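Local coordinates for protein E3 homolog (Yaba-like disease virus, PDB 1SFU), which uses its N-terminal Z-alpha domain to bind left-handed Z-DNA and probably blunts host antiviral responses to double-stranded RNA, at residues C[19-24]-C[56-61]. Residues are numbered along the deposited sequence; the frame is centred on the assembly and turned at random.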
loop_
_atom_site.group_PDB
_atom_site.type_symbol
_atom_site.label_atom_id
_atom_site.label_comp_id
_atom_site.label_asym_id
_atom_site.label_seq_id
_atom_site.Cartn_x
_atom_site.Cartn_y
_atom_site.Cartn_z
ATOM N N LYS C 19 9.635 22.407 4.672
ATOM C CA LYS C 19 10.805 23.265 4.776
ATOM C C LYS C 19 11.934 22.703 3.915
ATOM O O LYS C 19 12.622 23.447 3.227
ATOM C CB LYS C 19 11.249 23.367 6.235
ATOM C CG LYS C 19 12.093 24.588 6.542
ATOM C CD LYS C 19 12.254 24.787 8.048
ATOM C CE LYS C 19 12.864 26.147 8.360
ATOM N NZ LYS C 19 12.003 27.256 7.845
ATOM N N GLU C 20 12.110 21.384 3.937
ATOM C CA GLU C 20 13.165 20.750 3.153
ATOM C C GLU C 20 12.972 20.905 1.648
ATOM O O GLU C 20 13.909 21.258 0.933
ATOM C CB GLU C 20 13.262 19.257 3.484
ATOM C CG GLU C 20 13.805 18.949 4.865
ATOM C CD GLU C 20 15.234 19.419 5.048
ATOM O OE1 GLU C 20 16.135 18.902 4.349
ATOM O OE2 GLU C 20 15.450 20.312 5.893
ATOM N N VAL C 21 11.766 20.628 1.162
ATOM C CA VAL C 21 11.514 20.732 -0.268
ATOM C C VAL C 21 11.629 22.171 -0.759
ATOM O O VAL C 21 12.125 22.421 -1.856
ATOM C CB VAL C 21 10.121 20.165 -0.641
ATOM C CG1 VAL C 21 10.048 18.691 -0.268
ATOM C CG2 VAL C 21 9.032 20.954 0.052
ATOM N N LEU C 22 11.182 23.121 0.056
ATOM C CA LEU C 22 11.261 24.524 -0.329
ATOM C C LEU C 22 12.702 25.012 -0.422
ATOM O O LEU C 22 12.978 26.008 -1.083
ATOM C CB LEU C 22 10.473 25.394 0.656
ATOM C CG LEU C 22 8.956 25.275 0.504
ATOM C CD1 LEU C 22 8.248 26.120 1.556
ATOM C CD2 LEU C 22 8.561 25.720 -0.898
ATOM N N SER C 23 13.624 24.302 0.222
ATOM C CA SER C 23 15.027 24.695 0.181
ATOM C C SER C 23 15.703 24.205 -1.096
ATOM O O SER C 23 16.833 24.579 -1.388
ATOM C CB SER C 23 15.778 24.148 1.403
ATOM O OG SER C 23 15.927 22.742 1.333
ATOM N N LEU C 24 15.006 23.371 -1.859
ATOM C CA LEU C 24 15.557 22.833 -3.102
ATOM C C LEU C 24 15.588 23.879 -4.206
ATOM O O LEU C 24 14.789 24.815 -4.213
ATOM C CB LEU C 24 14.715 21.654 -3.602
ATOM C CG LEU C 24 14.559 20.386 -2.761
ATOM C CD1 LEU C 24 13.412 19.558 -3.318
ATOM C CD2 LEU C 24 15.843 19.590 -2.769
ATOM N N GLU C 56 -1.276 20.160 -1.994
ATOM C CA GLU C 56 -1.260 21.599 -1.775
ATOM C C GLU C 56 -0.400 22.316 -2.817
ATOM O O GLU C 56 -0.169 23.521 -2.720
ATOM C CB GLU C 56 -0.758 21.914 -0.366
ATOM C CG GLU C 56 -1.598 21.282 0.724
ATOM C CD GLU C 56 -1.152 21.686 2.112
ATOM O OE1 GLU C 56 -1.757 21.207 3.091
ATOM O OE2 GLU C 56 -0.199 22.485 2.226
ATOM N N ASP C 57 0.070 21.562 -3.810
ATOM C CA ASP C 57 0.879 22.103 -4.895
ATOM C C ASP C 57 2.257 22.651 -4.539
ATOM O O ASP C 57 2.872 23.356 -5.343
ATOM C CB ASP C 57 0.091 23.188 -5.626
ATOM C CG ASP C 57 -1.238 22.685 -6.139
ATOM O OD1 ASP C 57 -1.260 21.610 -6.780
ATOM O OD2 ASP C 57 -2.258 23.365 -5.908
ATOM N N THR C 58 2.755 22.331 -3.352
ATOM C CA THR C 58 4.072 22.808 -2.945
ATOM C C THR C 58 5.158 21.944 -3.586
ATOM O O THR C 58 6.258 22.416 -3.872
ATOM C CB THR C 58 4.231 22.749 -1.416
ATOM O OG1 THR C 58 3.209 23.544 -0.808
ATOM C CG2 THR C 58 5.596 23.267 -0.995
ATOM N N VAL C 59 4.834 20.676 -3.816
ATOM C CA VAL C 59 5.782 19.742 -4.411
ATOM C C VAL C 59 5.122 18.983 -5.561
ATOM O O VAL C 59 3.900 18.871 -5.620
ATOM C CB VAL C 59 6.283 18.727 -3.351
ATOM C CG1 VAL C 59 5.140 17.792 -2.953
ATOM C CG2 VAL C 59 7.471 17.939 -3.887
ATOM N N LYS C 60 5.936 18.470 -6.475
ATOM C CA LYS C 60 5.443 17.721 -7.623
ATOM C C LYS C 60 6.197 16.397 -7.698
ATOM O O LYS C 60 7.432 16.372 -7.658
ATOM C CB LYS C 60 5.652 18.536 -8.909
ATOM C CG LYS C 60 5.538 17.737 -10.213
ATOM C CD LYS C 60 4.138 17.203 -10.438
ATOM C CE LYS C 60 4.093 16.239 -11.625
ATOM N NZ LYS C 60 2.717 15.710 -11.860
ATOM N N MET C 61 5.451 15.302 -7.800
ATOM C CA MET C 61 6.045 13.964 -7.860
ATOM C C MET C 61 6.150 13.456 -9.290
ATOM O O MET C 61 5.249 13.678 -10.096
ATOM C CB MET C 61 5.199 12.982 -7.032
ATOM C CG MET C 61 5.729 11.554 -6.954
ATOM S SD MET C 61 5.357 10.507 -8.395
ATOM C CE MET C 61 3.759 9.902 -7.928
#
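A single methyl group, CG2 of T58, makes both of the side-chain contacts that join the end of helix 11-22 to the turn leading into strand 59-62. Its closest partner is CD2 of L22, at 3.8 Å, and the two side chains cross at about a right angle. With OG1 of T58 beside the backbone N (chi1 -58°), CG2 is left anti to that N, which carries the methyl toward the helix, where it also approaches V21 CG2 at 4.3 Å. Threonine suits this site because it offers a methyl to the nonpolar side while its hydroxyl sits on the other branch. L22 lies near the surface, and its long side chain brings a methyl to T58 although its CB does not head that way. V21, by contrast, is buried; its compact branched side chain meets L53 of helix 43-55, which T58 and V59 touch as well.

No hydrogen bond links the two segments; the 56-61 backbone pairs instead with T58 to N72 and K60 to F70. S23 OG donates a 2.5 Å bond to E20 O, which also accepts from S23 N. D57, with positive phi, is the C-prime residue of a Schellman motif that ends helix 43-55 and swings the chain into T58. The contact thus closes the first helix against the beta-hairpin of a winged helix-turn-helix fold, the architecture of Z-alpha domains.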